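Long-range contacts in structural protein (unclassified Rudivirus, PDB 6WQ0), which self-assembles into a helical nucleocapsid that wraps around the viral DNA, keeps it in the A-form and thereby protects it: residues Tyr66-Pro71 with Pro115-Ala120; Ala74-Tyr79 with Tyr111-Glu116. All coordinates share one frame; numbering follows the deposited sequence.

Interaction 1. Residues Tyr66-Pro71 with Pro115-Ala120. With nucleotides of chain B.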
loop_
_atom_site.group_PDB
_atom_site.type_symbol
_atom_site.label_atom_id
_atom_site.label_comp_id
_atom_site.label_asym_id
_atom_site.label_seq_id
_atom_site.Cartn_x
_atom_site.Cartn_y
_atom_site.Cartn_z
ATOM N N TYR C 66 25.186 93.683 -5.232
ATOM C CA TYR C 66 26.501 94.169 -4.862
ATOM C C TYR C 66 27.620 93.604 -5.720
ATOM O O TYR C 66 28.777 93.989 -5.525
ATOM C CB TYR C 66 26.787 93.861 -3.383
ATOM C CG TYR C 66 26.192 94.873 -2.427
ATOM C CD1 TYR C 66 24.839 94.871 -2.137
ATOM C CD2 TYR C 66 26.985 95.831 -1.820
ATOM C CE1 TYR C 66 24.293 95.794 -1.272
ATOM C CE2 TYR C 66 26.449 96.756 -0.953
ATOM C CZ TYR C 66 25.103 96.732 -0.681
ATOM O OH TYR C 66 24.566 97.657 0.183
ATOM N N GLY C 67 27.319 92.709 -6.655
ATOM C CA GLY C 67 28.316 92.204 -7.572
ATOM C C GLY C 67 29.112 91.024 -7.080
ATOM O O GLY C 67 30.187 90.756 -7.624
ATOM N N VAL C 68 28.621 90.300 -6.085
ATOM C CA VAL C 68 29.363 89.200 -5.487
ATOM C C VAL C 68 29.058 87.922 -6.252
ATOM O O VAL C 68 27.891 87.579 -6.467
ATOM C CB VAL C 68 29.020 89.049 -3.997
ATOM C CG1 VAL C 68 29.896 88.001 -3.366
ATOM C CG2 VAL C 68 29.187 90.370 -3.277
ATOM N N THR C 69 30.110 87.216 -6.664
ATOM C CA THR C 69 29.988 85.990 -7.437
ATOM C C THR C 69 30.921 84.933 -6.864
ATOM O O THR C 69 31.882 85.247 -6.162
ATOM C CB THR C 69 30.313 86.223 -8.920
ATOM O OG1 THR C 69 31.659 86.686 -9.054
ATOM C CG2 THR C 69 29.386 87.252 -9.521
ATOM N N GLY C 70 30.608 83.674 -7.149
ATOM C CA GLY C 70 31.489 82.573 -6.844
ATOM C C GLY C 70 31.510 82.189 -5.384
ATOM O O GLY C 70 30.570 82.458 -4.634
ATOM N N PRO C 71 32.594 81.539 -4.950
ATOM C CA PRO C 71 32.710 81.171 -3.531
ATOM C C PRO C 71 32.672 82.354 -2.584
ATOM O O PRO C 71 32.313 82.173 -1.417
ATOM C CB PRO C 71 34.061 80.452 -3.469
ATOM C CG PRO C 71 34.285 79.963 -4.839
ATOM C CD PRO C 71 33.705 80.997 -5.746
ATOM N N PRO C 115 32.558 94.889 5.533
ATOM C CA PRO C 115 31.565 95.404 6.491
ATOM C C PRO C 115 30.287 95.907 5.839
ATOM O O PRO C 115 29.205 95.752 6.416
ATOM C CB PRO C 115 32.327 96.532 7.197
ATOM C CG PRO C 115 33.754 96.172 7.048
ATOM C CD PRO C 115 33.877 95.513 5.717
ATOM N N GLU C 116 30.382 96.504 4.650
ATOM C CA GLU C 116 29.202 97.043 3.980
ATOM C C GLU C 116 28.221 95.940 3.591
ATOM O O GLU C 116 27.013 96.054 3.838
ATOM C CB GLU C 116 29.635 97.837 2.752
ATOM C CG GLU C 116 28.506 98.498 1.995
ATOM C CD GLU C 116 28.995 99.259 0.782
ATOM O OE1 GLU C 116 30.217 99.241 0.522
ATOM O OE2 GLU C 116 28.162 99.874 0.085
ATOM N N ILE C 117 28.720 94.861 2.988
ATOM C CA ILE C 117 27.843 93.760 2.611
ATOM C C ILE C 117 27.333 93.025 3.843
ATOM O O ILE C 117 26.203 92.524 3.848
ATOM C CB ILE C 117 28.569 92.815 1.638
ATOM C CG1 ILE C 117 29.302 93.628 0.576
ATOM C CG2 ILE C 117 27.587 91.865 0.982
ATOM C CD1 ILE C 117 29.902 92.797 -0.511
ATOM N N LEU C 118 28.135 92.950 4.905
ATOM C CA LEU C 118 27.645 92.364 6.149
ATOM C C LEU C 118 26.485 93.173 6.713
ATOM O O LEU C 118 25.497 92.605 7.192
ATOM C CB LEU C 118 28.779 92.261 7.167
ATOM C CG LEU C 118 29.801 91.149 6.938
ATOM C CD1 LEU C 118 30.682 90.994 8.149
ATOM C CD2 LEU C 118 29.107 89.847 6.626
ATOM N N ASP C 119 26.581 94.502 6.645
ATOM C CA ASP C 119 25.475 95.351 7.074
ATOM C C ASP C 119 24.244 95.141 6.206
ATOM O O ASP C 119 23.122 95.094 6.717
ATOM C CB ASP C 119 25.894 96.818 7.056
ATOM C CG ASP C 119 26.979 97.123 8.054
ATOM O OD1 ASP C 119 27.394 96.198 8.777
ATOM O OD2 ASP C 119 27.420 98.286 8.119
ATOM N N ALA C 120 24.431 95.009 4.891
ATOM C CA ALA C 120 23.290 94.775 4.008
ATOM C C ALA C 120 22.602 93.448 4.316
ATOM O O ALA C 120 21.366 93.364 4.320
ATOM C CB ALA C 120 23.736 94.818 2.549
ATOM P P DA B 160 24.161 81.574 -3.940
ATOM O OP1 DA B 160 24.656 82.919 -3.612
ATOM O OP2 DA B 160 23.029 81.443 -4.863
ATOM O "O5'" DA B 160 25.380 80.666 -4.432
ATOM C "C5'" DA B 160 25.969 80.861 -5.695
ATOM C "C4'" DA B 160 27.464 80.622 -5.629
ATOM O "O4'" DA B 160 27.806 80.033 -4.367
ATOM C "C3'" DA B 160 27.998 79.638 -6.639
ATOM O "O3'" DA B 160 28.255 80.288 -7.860
ATOM C "C2'" DA B 160 29.293 79.150 -5.988
ATOM C "C1'" DA B 160 29.048 79.374 -4.496
ATOM N N9 DA B 160 29.020 78.140 -3.718
ATOM C C8 DA B 160 27.956 77.318 -3.512
ATOM N N7 DA B 160 28.226 76.281 -2.765
ATOM C C5 DA B 160 29.559 76.433 -2.461
ATOM C C6 DA B 160 30.447 75.666 -1.692
ATOM N N6 DA B 160 30.102 74.540 -1.070
ATOM N N1 DA B 160 31.713 76.100 -1.588
ATOM C C2 DA B 160 32.060 77.224 -2.213
ATOM N N3 DA B 160 31.313 78.032 -2.951
ATOM C C4 DA B 160 30.061 77.577 -3.033
ATOM P P DT B 161 28.267 79.443 -9.218
ATOM O OP1 DT B 161 28.044 80.397 -10.314
ATOM O OP2 DT B 161 27.369 78.291 -9.024
ATOM O "O5'" DT B 161 29.753 78.859 -9.313
ATOM C "C5'" DT B 161 30.827 79.700 -9.670
ATOM C "C4'" DT B 161 32.169 79.079 -9.311
ATOM O "O4'" DT B 161 32.214 78.761 -7.909
ATOM C "C3'" DT B 161 32.479 77.758 -9.960
ATOM O "O3'" DT B 161 32.900 77.944 -11.295
ATOM C "C2'" DT B 161 33.624 77.274 -9.082
ATOM C "C1'" DT B 161 33.215 77.780 -7.702
ATOM N N1 DT B 161 32.689 76.698 -6.806
ATOM C C2 DT B 161 33.566 75.982 -6.025
ATOM O O2 DT B 161 34.763 76.184 -6.005
ATOM N N3 DT B 161 32.986 75.020 -5.254
ATOM C C4 DT B 161 31.658 74.691 -5.196
ATOM O O4 DT B 161 31.239 73.803 -4.470
ATOM C C5 DT B 161 30.795 75.475 -6.042
ATOM C C7 DT B 161 29.320 75.218 -6.060
ATOM C C6 DT B 161 31.346 76.426 -6.796
#
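The loop that joins helix 50-64 to the DNA-lining helix 71-89 leans with its first residues on the first two turns of helix 115-126, where Tyr66 and Val68 meet Glu116, Ile117 and Ala120. The Tyr66 ring does most of the touching. Tyr66 CE2 is 3.7 Å from Glu116 OE2, the carboxylate lying at the ring edge with the two planes almost perpendicular (87°). Glu116 arrives there on a fully extended chain, CG anti to the backbone N (chi1 -178°). Along the ring, Tyr66 CD2 lies 4.0 Å from Ile117 CG1, the two side chains running past each other in opposite directions; at the far end Ala120 CB sits 3.8 Å from the Tyr66 OH. Val68 and Ile117 meet tip to tip, CG2 to CD1 at 3.7 Å. Gly67 turns the chain with positive phi between the two contacts. The other end of segment 66-71 lies on the DNA: Gly70 O is 3.4 Å from C1' of DA160 of chain B, and Pro71 CD is 3.4 Å from O4' of DT161 of chain B. Ile117 and Ala120 also pack on Leu63 and Val62 of helix 50-64 and Leu118 on helix 71-89, the two helices that the loop connects.

Interaction 2. Residues Ala74-Tyr79 with Tyr111-Glu116. With nucleotides of chain A; nucleotides of chain B.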
loop_
_atom_site.group_PDB
_atom_site.type_symbol
_atom_site.label_atom_id
_atom_site.label_comp_id
_atom_site.label_asym_id
_atom_site.label_seq_id
_atom_site.Cartn_x
_atom_site.Cartn_y
_atom_site.Cartn_z
ATOM N N ALA C 74 29.473 82.528 -0.738
ATOM C CA ALA C 74 29.265 81.627 0.390
ATOM C C ALA C 74 29.556 82.305 1.717
ATOM O O ALA C 74 28.779 82.149 2.665
ATOM C CB ALA C 74 30.131 80.380 0.232
ATOM N N ILE C 75 30.622 83.111 1.775
ATOM C CA ILE C 75 30.953 83.856 2.987
ATOM C C ILE C 75 29.700 84.498 3.554
ATOM O O ILE C 75 29.213 84.125 4.628
ATOM C CB ILE C 75 32.022 84.921 2.686
ATOM C CG1 ILE C 75 33.307 84.281 2.167
ATOM C CG2 ILE C 75 32.308 85.776 3.906
ATOM C CD1 ILE C 75 34.306 85.288 1.672
ATOM N N TYR C 76 29.094 85.391 2.777
ATOM C CA TYR C 76 27.938 86.113 3.274
ATOM C C TYR C 76 26.763 85.183 3.507
ATOM O O TYR C 76 26.095 85.297 4.540
ATOM C CB TYR C 76 27.599 87.246 2.315
ATOM C CG TYR C 76 28.801 88.113 2.057
ATOM C CD1 TYR C 76 29.207 89.058 2.986
ATOM C CD2 TYR C 76 29.555 87.964 0.907
ATOM C CE1 TYR C 76 30.310 89.839 2.767
ATOM C CE2 TYR C 76 30.662 88.741 0.680
ATOM C CZ TYR C 76 31.036 89.676 1.614
ATOM O OH TYR C 76 32.141 90.456 1.386
ATOM N N GLN C 77 26.557 84.207 2.621
ATOM C CA GLN C 77 25.528 83.211 2.885
ATOM C C GLN C 77 25.735 82.591 4.254
ATOM O O GLN C 77 24.828 82.614 5.096
ATOM C CB GLN C 77 25.530 82.138 1.799
ATOM C CG GLN C 77 24.894 82.575 0.495
ATOM C CD GLN C 77 23.388 82.668 0.574
ATOM O OE1 GLN C 77 22.781 82.266 1.557
ATOM N NE2 GLN C 77 22.777 83.196 -0.468
ATOM N N GLY C 78 26.954 82.120 4.525
ATOM C CA GLY C 78 27.236 81.559 5.828
ATOM C C GLY C 78 26.907 82.532 6.935
ATOM O O GLY C 78 26.147 82.204 7.851
ATOM N N TYR C 79 27.397 83.769 6.819
ATOM C CA TYR C 79 27.096 84.768 7.834
ATOM C C TYR C 79 25.596 84.877 8.030
ATOM O O TYR C 79 25.094 84.740 9.153
ATOM C CB TYR C 79 27.690 86.121 7.447
ATOM C CG TYR C 79 27.265 87.252 8.352
ATOM C CD1 TYR C 79 27.890 87.462 9.570
ATOM C CD2 TYR C 79 26.239 88.113 7.989
ATOM C CE1 TYR C 79 27.504 88.487 10.395
ATOM C CE2 TYR C 79 25.848 89.138 8.812
ATOM C CZ TYR C 79 26.485 89.323 10.011
ATOM O OH TYR C 79 26.091 90.350 10.828
ATOM N N TYR C 111 37.809 86.054 8.023
ATOM C CA TYR C 111 37.523 85.647 6.655
ATOM C C TYR C 111 37.558 86.801 5.665
ATOM O O TYR C 111 37.181 86.616 4.505
ATOM C CB TYR C 111 36.169 84.936 6.604
ATOM C CG TYR C 111 36.126 83.716 7.490
ATOM C CD1 TYR C 111 37.115 82.752 7.413
ATOM C CD2 TYR C 111 35.113 83.539 8.418
ATOM C CE1 TYR C 111 37.092 81.643 8.217
ATOM C CE2 TYR C 111 35.083 82.430 9.229
ATOM C CZ TYR C 111 36.079 81.485 9.124
ATOM O OH TYR C 111 36.063 80.373 9.928
ATOM N N GLY C 112 38.008 87.979 6.085
ATOM C CA GLY C 112 38.154 89.093 5.166
ATOM C C GLY C 112 36.862 89.562 4.542
ATOM O O GLY C 112 36.865 90.012 3.393
ATOM N N ALA C 113 35.754 89.466 5.266
ATOM C CA ALA C 113 34.472 89.910 4.752
ATOM C C ALA C 113 34.395 91.432 4.738
ATOM O O ALA C 113 35.124 92.126 5.448
ATOM C CB ALA C 113 33.334 89.333 5.589
ATOM N N ASN C 114 33.494 91.942 3.916
ATOM C CA ASN C 114 33.262 93.370 3.728
ATOM C C ASN C 114 32.237 93.865 4.740
ATOM O O ASN C 114 31.138 93.307 4.816
ATOM C CB ASN C 114 32.764 93.646 2.317
ATOM C CG ASN C 114 32.944 95.088 1.898
ATOM O OD1 ASN C 114 33.143 95.971 2.724
ATOM N ND2 ASN C 114 32.864 95.333 0.603
ATOM N N PRO C 115 32.558 94.889 5.533
ATOM C CA PRO C 115 31.565 95.404 6.491
ATOM C C PRO C 115 30.287 95.907 5.839
ATOM O O PRO C 115 29.205 95.752 6.416
ATOM C CB PRO C 115 32.327 96.532 7.197
ATOM C CG PRO C 115 33.754 96.172 7.048
ATOM C CD PRO C 115 33.877 95.513 5.717
ATOM N N GLU C 116 30.382 96.504 4.650
ATOM C CA GLU C 116 29.202 97.043 3.980
ATOM C C GLU C 116 28.221 95.940 3.591
ATOM O O GLU C 116 27.013 96.054 3.838
ATOM C CB GLU C 116 29.635 97.837 2.752
ATOM C CG GLU C 116 28.506 98.498 1.995
ATOM C CD GLU C 116 28.995 99.259 0.782
ATOM O OE1 GLU C 116 30.217 99.241 0.522
ATOM O OE2 GLU C 116 28.162 99.874 0.085
ATOM P P DA A 143 37.432 75.993 6.884
ATOM O OP1 DA A 143 38.380 76.528 7.871
ATOM O OP2 DA A 143 37.186 74.544 6.798
ATOM O "O5'" DA A 143 36.020 76.698 7.108
ATOM C "C5'" DA A 143 35.918 77.844 7.915
ATOM C "C4'" DA A 143 34.701 78.656 7.534
ATOM O "O4'" DA A 143 34.498 78.567 6.115
ATOM C "C3'" DA A 143 33.388 78.177 8.109
ATOM O "O3'" DA A 143 33.220 78.649 9.422
ATOM C "C2'" DA A 143 32.409 78.839 7.164
ATOM C "C1'" DA A 143 33.117 78.661 5.834
ATOM N N9 DA A 143 32.694 77.468 5.118
ATOM C C8 DA A 143 33.263 76.231 5.151
ATOM N N7 DA A 143 32.650 75.350 4.405
ATOM C C5 DA A 143 31.613 76.064 3.842
ATOM C C6 DA A 143 30.589 75.710 2.951
ATOM N N6 DA A 143 30.445 74.485 2.442
ATOM N N1 DA A 143 29.712 76.668 2.595
ATOM C C2 DA A 143 29.855 77.891 3.104
ATOM N N3 DA A 143 30.771 78.341 3.947
ATOM C C4 DA A 143 31.629 77.369 4.277
ATOM P P DT B 159 21.025 76.055 -3.030
ATOM O OP1 DT B 159 19.943 76.838 -3.647
ATOM O OP2 DT B 159 22.077 75.458 -3.867
ATOM O "O5'" DT B 159 21.732 76.940 -1.909
ATOM C "C5'" DT B 159 21.537 78.336 -1.873
ATOM C "C4'" DT B 159 22.774 79.030 -1.350
ATOM O "O4'" DT B 159 23.503 78.127 -0.508
ATOM C "C3'" DT B 159 23.758 79.473 -2.423
ATOM O "O3'" DT B 159 23.705 80.885 -2.568
ATOM C "C2'" DT B 159 25.134 79.003 -1.915
ATOM C "C1'" DT B 159 24.850 78.509 -0.509
ATOM N N1 DT B 159 25.679 77.331 -0.117
ATOM C C2 DT B 159 26.711 77.496 0.772
ATOM O O2 DT B 159 26.993 78.563 1.279
ATOM N N3 DT B 159 27.402 76.359 1.060
ATOM C C4 DT B 159 27.175 75.102 0.561
ATOM O O4 DT B 159 27.862 74.143 0.880
ATOM C C5 DT B 159 26.083 74.997 -0.375
ATOM C C7 DT B 159 25.741 73.678 -0.994
ATOM C C6 DT B 159 25.397 76.102 -0.662
#
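Tyr76 reaches from helix 71-89 to the turn before helix 115-126, where its hydroxyl accepts the backbone N-H of Asn114 (N to OH 3.2 Å, N-H...O angle 152°). The Tyr76 CG is anti to its carbonyl carbon (chi1 -53°), which leans the ring outward and back toward the start of the helix, so that OH reaches the turn; Asn114 N lies near the ring plane, at its edge. The same oxygen is 3.4 Å from Asn114 CB, and the ring and the amide are inclined by 52°. Ala113 CB touches both Ile75 CG2 (4.1 Å) and Tyr76 CE1 (4.2 Å). Ile75 CD1 approaches the carbonyl O of Tyr111. The turn is a helix-to-helix connection: Gly112, with positive phi, is where the chain leaves helical angles after helix 94-111, and Asn114 is the N-cap of helix 115-126. With CG anti to its backbone N, Asn114 turns OD1 to accept a weak bond from Glu116 N. Tyr111 heads away from Ile75 to the DNA, its OH 3.2 Å from C5' of DA143 of chain A and hydrogen-bonded to Tyr106, whose ring, like that of Tyr107, meets it edge-to-face. Ala74 CB is 3.8 Å from both C2 of DA143 of chain A and O2 of DT159 of chain B, and the bent chain of Gln77 brings NE2 beside O3' of DT159.

How the interactions relate
Interactions 1 and 2 lie with their centres about 7 Å apart and share Pro115 and Glu116, at the start of helix 115-126. They meet through the following residues of the same turn, Ile117 and Leu118: Ile117 CB is 3.6 Å from Tyr76 CE1, and Leu118 CD2 lies 3.6 Å from Tyr79 CD2 and 3.7 Å from Tyr76 CD1. Tyr76 thus joins the two: bonded to the turn within interaction 2, it also packs on Ile117 of interaction 1. Both contacts border the DNA: segment 66-71 touches chain B, segment 74-79 touches chains A and B, and Tyr111 of segment 111-116 touches chain A. Both also touch the same neighbouring subunit.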